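Local coordinates for protein alpha-1,3-glucanase (Paenibacillus glycanilyticus, PDB 6K0P) that probably hydrolyses alpha-1,3-glucan as a family 87 glycoside hydrolase, and in this engineered variant holds nigerose, an alpha-1,3-linked glucose disaccharide, at residues Arg280-Met293 and Asn300-Gly312. The protein carries 1 engineered substitution. Sequence-based numbering, arbitrary orientation.
Sequences RVDGPGKFIDGNGM and NIWVEHFVCLYWG. With GLC (alpha-D-glucopyranose), chain B; GLC (alpha-D-glucopyranose), chain C.
Lys-286 pairs with Cys-308 in parallel register, Phe-287 N giving a hydrogen bond to Cys-308 O (3.0 Å), while Gly-285 O accepts from both Val-307 N and Cys-308 N. Successive rungs of a parallel beta-helix meet this way; here one side of the paired rungs lines the core and the other the sugar site. Inside, Phe-287 sets its CB over the face of the Phe-306 ring, 3.9 Å from the centroid, while its own ring edge meets Leu-309 CD1. With chi1 at -177°, which turns CG away from its own N, the Tyr-310 ring reaches across to the Gly-290 turn, its OH donating to Gly-290 O (2.7 Å) from above the carbonyl plane; Met-293 CE lies over its ring. On the sugar side, Lys-286 bends at chi2 (94°), bringing NZ over the five-membered ring of Trp-311, 5.0 Å from its centroid, and within 2.9 Å of O4 of the chain B glucose, a hydrogen bond. The indole face also underlies both sugars. A serine replacing Trp-311 would probably leave both glucoses without their aromatic platform and the lysine without its cation-pi partner. Strand 286-289 lies between its parallel neighbours, strands 256-259 and 308-313, and strand 333-336 pairs next, on the far side of 308-313.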
ATOM      1  N   ARG A 280      -9.127   5.096  11.172  1.00 12.37           N
ATOM      2  CA  ARG A 280      -7.864   5.787  11.358  1.00 11.80           C
ATOM      3  C   ARG A 280      -7.915   6.641  12.615  1.00 12.49           C
ATOM      4  O   ARG A 280      -8.936   7.278  12.909  1.00 13.31           O
ATOM      5  CB  ARG A 280      -7.606   6.679  10.144  1.00 13.35           C
ATOM      6  CG  ARG A 280      -6.310   7.455  10.181  1.00 11.89           C
ATOM      7  CD  ARG A 280      -6.111   8.176   8.855  1.00 11.76           C
ATOM      8  NE  ARG A 280      -4.910   8.999   8.873  1.00 11.99           N
ATOM      9  CZ  ARG A 280      -4.314   9.476   7.786  1.00 10.94           C
ATOM     10  NH1 ARG A 280      -4.808   9.207   6.587  1.00 11.01           N
ATOM     11  NH2 ARG A 280      -3.215  10.216   7.891  1.00 13.96           N
ATOM     12  N   VAL A 281      -6.806   6.641  13.352  1.00 12.50           N
ATOM     13  CA  VAL A 281      -6.572   7.547  14.472  1.00 11.82           C
ATOM     14  C   VAL A 281      -5.158   8.080  14.310  1.00 13.31           C
ATOM     15  O   VAL A 281      -4.228   7.304  14.065  1.00 14.42           O
ATOM     16  CB  VAL A 281      -6.722   6.825  15.825  1.00 13.45           C
ATOM     17  CG1 VAL A 281      -6.587   7.819  16.988  1.00 15.01           C
ATOM     18  CG2 VAL A 281      -8.060   6.084  15.901  1.00 14.47           C
ATOM     19  N   ASP A 282      -4.988   9.393  14.426  1.00 15.01           N
ATOM     20  CA  ASP A 282      -3.694  10.014  14.184  1.00 13.36           C
ATOM     21  C   ASP A 282      -2.971  10.221  15.510  1.00 14.43           C
ATOM     22  O   ASP A 282      -3.424  11.003  16.361  1.00 16.55           O
ATOM     23  CB  ASP A 282      -3.838  11.335  13.428  1.00 14.60           C
ATOM     24  CG  ASP A 282      -4.359  11.144  12.015  1.00 16.40           C
ATOM     25  OD1 ASP A 282      -4.164  10.058  11.434  1.00 15.73           O
ATOM     26  OD2 ASP A 282      -4.959  12.093  11.481  1.00 16.20           O
ATOM     27  N   GLY A 283      -1.847   9.535  15.666  1.00 13.74           N
ATOM     28  CA  GLY A 283      -1.085   9.530  16.890  1.00 14.60           C
ATOM     29  C   GLY A 283      -0.709   8.108  17.239  1.00 14.86           C
ATOM     30  O   GLY A 283       0.374   7.627  16.903  1.00 15.50           O
ATOM     31  N   PRO A 284      -1.619   7.398  17.897  1.00 14.26           N
ATOM     32  CA  PRO A 284      -1.413   5.970  18.160  1.00 11.89           C
ATOM     33  C   PRO A 284      -1.643   5.159  16.890  1.00 14.01           C
ATOM     34  O   PRO A 284      -2.090   5.669  15.866  1.00 14.26           O
ATOM     35  CB  PRO A 284      -2.508   5.661  19.189  1.00 12.70           C
ATOM     36  CG  PRO A 284      -3.614   6.608  18.841  1.00 14.88           C
ATOM     37  CD  PRO A 284      -2.904   7.882  18.439  1.00 14.81           C
ATOM     38  N   GLY A 285      -1.329   3.870  16.971  1.00 12.03           N
ATOM     39  CA  GLY A 285      -1.756   2.932  15.952  1.00 12.42           C
ATOM     40  C   GLY A 285      -0.693   2.373  15.035  1.00 11.92           C
ATOM     41  O   GLY A 285      -1.041   1.672  14.075  1.00 11.21           O
ATOM     42  N   LYS A 286       0.582   2.641  15.284  1.00 11.19           N
ATOM     43  CA  LYS A 286       1.636   2.010  14.502  1.00 10.24           C
ATOM     44  C   LYS A 286       2.004   0.697  15.175  1.00 12.33           C
ATOM     45  O   LYS A 286       2.213   0.658  16.393  1.00 13.56           O
ATOM     46  CB  LYS A 286       2.863   2.918  14.403  1.00 13.55           C
ATOM     47  CG  LYS A 286       2.617   4.175  13.583  1.00 12.73           C
ATOM     48  CD  LYS A 286       2.217   5.369  14.449  1.00 13.95           C
ATOM     49  CE  LYS A 286       2.131   6.619  13.590  1.00 15.63           C
ATOM     50  NZ  LYS A 286       1.806   7.833  14.402  1.00 15.97           N
ATOM     51  N   PHE A 287       2.049  -0.389  14.394  1.00 10.50           N
ATOM     52  CA  PHE A 287       2.367  -1.683  14.997  1.00 11.57           C
ATOM     53  C   PHE A 287       3.728  -1.650  15.682  1.00 12.08           C
ATOM     54  O   PHE A 287       3.882  -2.154  16.802  1.00 11.50           O
ATOM     55  CB  PHE A 287       2.309  -2.812  13.964  1.00 12.16           C
ATOM     56  CG  PHE A 287       2.857  -4.120  14.478  1.00 11.32           C
ATOM     57  CD1 PHE A 287       2.287  -4.739  15.586  1.00 10.95           C
ATOM     58  CD2 PHE A 287       3.936  -4.725  13.862  1.00 11.54           C
ATOM     59  CE1 PHE A 287       2.801  -5.933  16.067  1.00 12.77           C
ATOM     60  CE2 PHE A 287       4.448  -5.931  14.331  1.00 12.46           C
ATOM     61  CZ  PHE A 287       3.886  -6.527  15.435  1.00 12.26           C
ATOM     62  N   ILE A 288       4.721  -1.049  15.036  1.00 11.75           N
ATOM     63  CA  ILE A 288       6.050  -0.877  15.611  1.00 11.82           C
ATOM     64  C   ILE A 288       6.300   0.616  15.763  1.00 12.88           C
ATOM     65  O   ILE A 288       6.215   1.369  14.782  1.00 12.24           O
ATOM     66  CB  ILE A 288       7.143  -1.522  14.744  1.00 10.78           C
ATOM     67  CG1 ILE A 288       6.980  -3.041  14.715  1.00 12.83           C
ATOM     68  CG2 ILE A 288       8.537  -1.141  15.267  1.00 11.61           C
ATOM     69  CD1 ILE A 288       7.751  -3.711  13.579  1.00 15.70           C
ATOM     70  N   ASP A 289       6.599   1.041  16.988  1.00 12.17           N
ATOM     71  CA  ASP A 289       7.162   2.354  17.254  1.00 11.52           C
ATOM     72  C   ASP A 289       8.661   2.196  17.458  1.00 12.65           C
ATOM     73  O   ASP A 289       9.119   1.230  18.079  1.00 13.14           O
ATOM     74  CB  ASP A 289       6.559   2.951  18.527  1.00 12.82           C
ATOM     75  CG  ASP A 289       5.068   3.168  18.421  1.00 13.97           C
ATOM     76  OD1 ASP A 289       4.642   3.888  17.505  1.00 20.31           O
ATOM     77  OD2 ASP A 289       4.334   2.617  19.260  1.00 20.94           O
ATOM     78  N   GLY A 290       9.421   3.137  16.923  1.00 12.56           N
ATOM     79  CA  GLY A 290      10.858   3.093  17.108  1.00 14.48           C
ATOM     80  C   GLY A 290      11.481   4.408  16.717  1.00 14.64           C
ATOM     81  O   GLY A 290      12.228   4.483  15.737  1.00 14.87           O
ATOM     82  N   ASN A 291      11.145   5.456  17.460  1.00 16.98           N
ATOM     83  CA  ASN A 291      11.623   6.787  17.111  1.00 19.49           C
ATOM     84  C   ASN A 291      13.137   6.839  17.238  1.00 14.20           C
ATOM     85  O   ASN A 291      13.702   6.495  18.281  1.00 16.82           O
ATOM     86  CB  ASN A 291      10.976   7.836  18.014  1.00 24.29           C
ATOM     87  CG  ASN A 291       9.529   8.114  17.640  1.00 34.18           C
ATOM     88  OD1 ASN A 291       9.107   7.867  16.508  1.00 31.10           O
ATOM     89  ND2 ASN A 291       8.762   8.633  18.593  1.00 36.73           N
ATOM     90  N   GLY A 292      13.792   7.247  16.153  1.00 12.52           N
ATOM     91  CA  GLY A 292      15.237   7.302  16.116  1.00 14.66           C
ATOM     92  C   GLY A 292      15.937   5.965  16.043  1.00 13.30           C
ATOM     93  O   GLY A 292      17.164   5.924  16.173  1.00 15.75           O
ATOM     94  N   MET A 293      15.210   4.864  15.838  1.00 13.05           N
ATOM     95  CA  MET A 293      15.841   3.553  15.904  1.00 11.35           C
ATOM     96  C   MET A 293      16.873   3.364  14.798  1.00 11.39           C
ATOM     97  O   MET A 293      16.777   3.947  13.710  1.00 12.54           O
ATOM     98  CB  MET A 293      14.806   2.423  15.870  1.00 11.88           C
ATOM     99  CG  MET A 293      14.269   2.095  14.485  1.00 11.58           C
ATOM    100  SD  MET A 293      12.941   0.878  14.606  1.00 12.18           S
ATOM    101  CE  MET A 293      12.734   0.429  12.878  1.00 14.17           C
ATOM    102  N   ASN A 300       9.745 -10.522   6.959  1.00 10.73           N
ATOM    103  CA  ASN A 300       8.758 -11.598   6.806  1.00 10.39           C
ATOM    104  C   ASN A 300       7.666 -11.520   7.874  1.00 10.84           C
ATOM    105  O   ASN A 300       7.293 -12.522   8.495  1.00 11.27           O
ATOM    106  CB  ASN A 300       9.434 -12.974   6.794  1.00  9.81           C
ATOM    107  CG  ASN A 300       8.478 -14.108   6.422  1.00 10.41           C
ATOM    108  OD1 ASN A 300       7.568 -13.941   5.588  1.00 11.91           O
ATOM    109  ND2 ASN A 300       8.680 -15.271   7.042  1.00 11.00           N
ATOM    110  N   ILE A 301       7.167 -10.313   8.120  1.00 10.05           N
ATOM    111  CA  ILE A 301       5.986 -10.151   8.955  1.00 10.43           C
ATOM    112  C   ILE A 301       4.812  -9.693   8.098  1.00 10.17           C
ATOM    113  O   ILE A 301       4.977  -9.069   7.041  1.00 11.41           O
ATOM    114  CB  ILE A 301       6.177  -9.288  10.221  1.00 11.81           C
ATOM    115  CG1 ILE A 301       6.248  -7.809   9.885  1.00 12.05           C
ATOM    116  CG2 ILE A 301       7.420  -9.743  11.021  1.00 12.75           C
ATOM    117  CD1 ILE A 301       6.088  -6.941  11.130  1.00 13.58           C
ATOM    118  N   TRP A 302       3.613 -10.049   8.552  1.00  9.01           N
ATOM    119  CA  TRP A 302       2.356  -9.762   7.868  1.00  9.65           C
ATOM    120  C   TRP A 302       1.489  -9.022   8.877  1.00  8.59           C
ATOM    121  O   TRP A 302       1.192  -9.557   9.949  1.00  9.48           O
ATOM    122  CB  TRP A 302       1.743 -11.101   7.442  1.00  9.69           C
ATOM    123  CG  TRP A 302       0.324 -11.131   6.913  1.00  9.30           C
ATOM    124  CD1 TRP A 302      -0.553 -10.088   6.749  1.00 10.53           C
ATOM    125  CD2 TRP A 302      -0.363 -12.306   6.477  1.00 11.14           C
ATOM    126  NE1 TRP A 302      -1.751 -10.557   6.240  1.00  9.29           N
ATOM    127  CE2 TRP A 302      -1.656 -11.917   6.076  1.00 10.90           C
ATOM    128  CE3 TRP A 302      -0.007 -13.658   6.396  1.00 13.64           C
ATOM    129  CZ2 TRP A 302      -2.595 -12.833   5.601  1.00 11.04           C
ATOM    130  CZ3 TRP A 302      -0.943 -14.567   5.927  1.00 13.70           C
ATOM    131  CH2 TRP A 302      -2.221 -14.149   5.533  1.00 12.24           C
ATOM    132  N   VAL A 303       1.150  -7.767   8.578  1.00  9.29           N
ATOM    133  CA  VAL A 303       0.465  -6.888   9.520  0.65  9.40           C
ATOM    134  C   VAL A 303      -0.799  -6.346   8.864  1.00  9.62           C
ATOM    135  O   VAL A 303      -0.766  -5.926   7.700  1.00  9.52           O
ATOM    136  CB  VAL A 303       1.401  -5.736   9.946  0.65 12.36           C
ATOM    137  CG1 VAL A 303       0.720  -4.790  10.898  0.65 10.88           C
ATOM    138  CG2 VAL A 303       2.668  -6.297  10.571  0.65 13.95           C
ATOM    139  N   GLU A 304      -1.902  -6.347   9.614  1.00  8.31           N
ATOM    140  CA  GLU A 304      -3.186  -5.826   9.158  1.00  8.24           C
ATOM    141  C   GLU A 304      -3.894  -5.077  10.273  1.00  9.35           C
ATOM    142  O   GLU A 304      -3.709  -5.369  11.457  1.00  8.97           O
ATOM    143  CB  GLU A 304      -4.145  -6.927   8.681  1.00 10.32           C
ATOM    144  CG  GLU A 304      -3.543  -7.799   7.593  1.00  9.05           C
ATOM    145  CD  GLU A 304      -4.568  -8.412   6.649  1.00  8.84           C
ATOM    146  OE1 GLU A 304      -5.758  -7.999   6.646  1.00 10.03           O
ATOM    147  OE2 GLU A 304      -4.169  -9.307   5.868  1.00 10.21           O
ATOM    148  N   HIS A 305      -4.726  -4.111   9.879  1.00  9.62           N
ATOM    149  CA  HIS A 305      -5.681  -3.489  10.803  1.00 10.32           C
ATOM    150  C   HIS A 305      -4.987  -2.716  11.917  1.00  9.54           C
ATOM    151  O   HIS A 305      -5.470  -2.672  13.054  1.00 10.15           O
ATOM    152  CB  HIS A 305      -6.715  -4.492  11.326  1.00  9.65           C
ATOM    153  CG  HIS A 305      -7.393  -5.250  10.233  1.00  9.76           C
ATOM    154  ND1 HIS A 305      -7.693  -6.592  10.327  1.00 10.62           N
ATOM    155  CD2 HIS A 305      -7.810  -4.850   9.009  1.00 11.28           C
ATOM    156  CE1 HIS A 305      -8.267  -6.988   9.201  1.00 11.27           C
ATOM    157  NE2 HIS A 305      -8.349  -5.951   8.386  1.00 10.07           N
ATOM    158  N   PHE A 306      -3.849  -2.117  11.574  1.00  9.20           N
ATOM    159  CA  PHE A 306      -3.231  -1.030  12.318  1.00  8.35           C
ATOM    160  C   PHE A 306      -3.376   0.246  11.505  1.00 10.81           C
ATOM    161  O   PHE A 306      -3.815   0.227  10.350  1.00 10.35           O
ATOM    162  CB  PHE A 306      -1.752  -1.340  12.609  1.00 10.20           C
ATOM    163  CG  PHE A 306      -1.570  -2.431  13.628  1.00  9.68           C
ATOM    164  CD1 PHE A 306      -1.555  -3.768  13.243  1.00 10.66           C
ATOM    165  CD2 PHE A 306      -1.462  -2.125  14.977  1.00 11.07           C
ATOM    166  CE1 PHE A 306      -1.409  -4.778  14.186  1.00 11.82           C
ATOM    167  CE2 PHE A 306      -1.316  -3.130  15.923  1.00 10.53           C
ATOM    168  CZ  PHE A 306      -1.293  -4.457  15.529  1.00 12.45           C
ATOM    169  N   VAL A 307      -3.014   1.370  12.124  1.00 10.49           N
ATOM    170  CA  VAL A 307      -2.956   2.615  11.368  1.00 10.22           C
ATOM    171  C   VAL A 307      -1.783   2.576  10.392  1.00 10.10           C
ATOM    172  O   VAL A 307      -1.943   2.848   9.195  1.00  9.96           O
ATOM    173  CB  VAL A 307      -2.923   3.830  12.314  1.00 10.37           C
ATOM    174  CG1 VAL A 307      -2.872   5.134  11.506  1.00 12.69           C
ATOM    175  CG2 VAL A 307      -4.168   3.823  13.201  1.00 11.30           C
ATOM    176  N   CYS A 308      -0.603   2.163  10.873  1.00 10.19           N
ATOM    177  CA  CYS A 308       0.564   1.969  10.019  1.00 10.78           C
ATOM    178  C   CYS A 308       1.338   0.757  10.506  1.00  8.96           C
ATOM    179  O   CYS A 308       1.189   0.330  11.656  1.00 10.43           O
ATOM    180  CB  CYS A 308       1.561   3.140  10.098  1.00 11.22           C
ATOM    181  SG  CYS A 308       0.848   4.779   9.926  1.00 12.36           S
ATOM    182  N   LEU A 309       2.218   0.239   9.635  1.00  9.20           N
ATOM    183  CA  LEU A 309       3.262  -0.664  10.118  1.00 10.63           C
ATOM    184  C   LEU A 309       4.318   0.107  10.895  1.00 11.23           C
ATOM    185  O   LEU A 309       4.630  -0.234  12.040  1.00 11.76           O
ATOM    186  CB  LEU A 309       3.903  -1.453   8.970  1.00 11.22           C
ATOM    187  CG  LEU A 309       5.188  -2.218   9.354  1.00 12.31           C
ATOM    188  CD1 LEU A 309       4.967  -3.139  10.564  1.00 15.38           C
ATOM    189  CD2 LEU A 309       5.747  -3.024   8.174  1.00 14.15           C
ATOM    190  N   TYR A 310       4.872   1.161  10.295  1.00 11.01           N
ATOM    191  CA  TYR A 310       5.984   1.874  10.907  1.00 11.45           C
ATOM    192  C   TYR A 310       6.043   3.291  10.356  1.00 12.17           C
ATOM    193  O   TYR A 310       5.849   3.508   9.152  1.00 11.02           O
ATOM    194  CB  TYR A 310       7.315   1.159  10.643  1.00 11.66           C
ATOM    195  CG  TYR A 310       8.476   1.836  11.329  1.00 12.13           C
ATOM    196  CD1 TYR A 310       8.607   1.789  12.711  1.00 10.38           C
ATOM    197  CD2 TYR A 310       9.418   2.549  10.602  1.00 12.23           C
ATOM    198  CE1 TYR A 310       9.658   2.425  13.357  1.00 12.84           C
ATOM    199  CE2 TYR A 310      10.478   3.171  11.238  1.00 11.39           C
ATOM    200  CZ  TYR A 310      10.586   3.116  12.612  1.00 12.96           C
ATOM    201  OH  TYR A 310      11.627   3.768  13.243  1.00 14.51           O
ATOM    202  N   TRP A 311       6.334   4.245  11.247  1.00 14.04           N
ATOM    203  CA  TRP A 311       6.442   5.667  10.923  1.00 13.11           C
ATOM    204  C   TRP A 311       7.755   6.127  11.545  1.00 15.72           C
ATOM    205  O   TRP A 311       7.795   6.489  12.726  1.00 16.43           O
ATOM    206  CB  TRP A 311       5.253   6.421  11.498  1.00 14.47           C
ATOM    207  CG  TRP A 311       5.181   7.871  11.127  1.00 14.90           C
ATOM    208  CD1 TRP A 311       5.952   8.892  11.622  1.00 15.33           C
ATOM    209  CD2 TRP A 311       4.267   8.466  10.206  1.00 14.08           C
ATOM    210  NE1 TRP A 311       5.575  10.087  11.050  1.00 15.59           N
ATOM    211  CE2 TRP A 311       4.547   9.853  10.174  1.00 16.38           C
ATOM    212  CE3 TRP A 311       3.250   7.962   9.388  1.00 13.92           C
ATOM    213  CZ2 TRP A 311       3.836  10.739   9.366  1.00 16.62           C
ATOM    214  CZ3 TRP A 311       2.540   8.840   8.592  1.00 15.00           C
ATOM    215  CH2 TRP A 311       2.840  10.219   8.582  1.00 19.11           C
ATOM    216  N   GLY A 312       8.822   6.105  10.748  1.00 14.05           N
ATOM    217  CA  GLY A 312      10.139   6.423  11.271  1.00 13.53           C
ATOM    218  C   GLY A 312      10.329   7.914  11.453  1.00 12.94           C
ATOM    219  O   GLY A 312       9.808   8.728  10.696  1.00 12.69           O
TER
HETATM  220  C1  GLC B   1      -0.960  12.168  10.138  1.00 26.23           C
HETATM  221  C2  GLC B   1      -0.146  12.599  11.341  1.00 19.72           C
HETATM  222  C3  GLC B   1       0.950  11.589  11.593  1.00 19.04           C
HETATM  223  C4  GLC B   1       0.364  10.187  11.711  1.00 17.66           C
HETATM  224  C5  GLC B   1      -0.393   9.857  10.454  1.00 16.35           C
HETATM  225  C6  GLC B   1      -1.145   8.538  10.544  1.00 15.30           C
HETATM  226  O1  GLC B   1      -0.124  12.316   9.041  1.00 42.68           O
HETATM  227  O2  GLC B   1       0.352  13.915  11.077  1.00 19.52           O
HETATM  228  O3  GLC B   1       1.500  11.867  12.868  1.00 19.46           O
HETATM  229  O4  GLC B   1       1.371   9.223  11.886  1.00 16.58           O
HETATM  230  O5  GLC B   1      -1.362  10.835  10.242  1.00 16.93           O
HETATM  231  O6  GLC B   1      -2.007   8.423  11.641  1.00 15.01           O
HETATM  232  C1  GLC C   2       2.973  11.749  12.910  1.00 20.24           C
HETATM  233  C2  GLC C   2       3.450  11.873  14.353  1.00 23.59           C
HETATM  234  C3  GLC C   2       3.347  13.334  14.778  1.00 25.01           C
HETATM  235  C4  GLC C   2       4.107  14.230  13.802  1.00 25.44           C
HETATM  236  C5  GLC C   2       3.617  13.963  12.376  1.00 22.00           C
HETATM  237  C6  GLC C   2       4.349  14.793  11.321  1.00 22.03           C
HETATM  238  O2  GLC C   2       2.631  11.071  15.182  1.00 24.72           O
HETATM  239  O3  GLC C   2       3.830  13.499  16.096  1.00 24.86           O
HETATM  240  O4  GLC C   2       3.898  15.584  14.146  1.00 23.67           O
HETATM  241  O5  GLC C   2       3.760  12.585  12.075  1.00 20.43           O
HETATM  242  O6  GLC C   2       5.743  14.561  11.384  1.00 24.04           O
HETATM  243  O   HOH W   1       6.215   3.957  14.136  1.00 15.77           O
HETATM  244  O   HOH W   2       8.840   5.232  15.154  1.00 19.35           O
HETATM  245  O   HOH W   3       6.229   7.814  14.786  1.00 32.06           O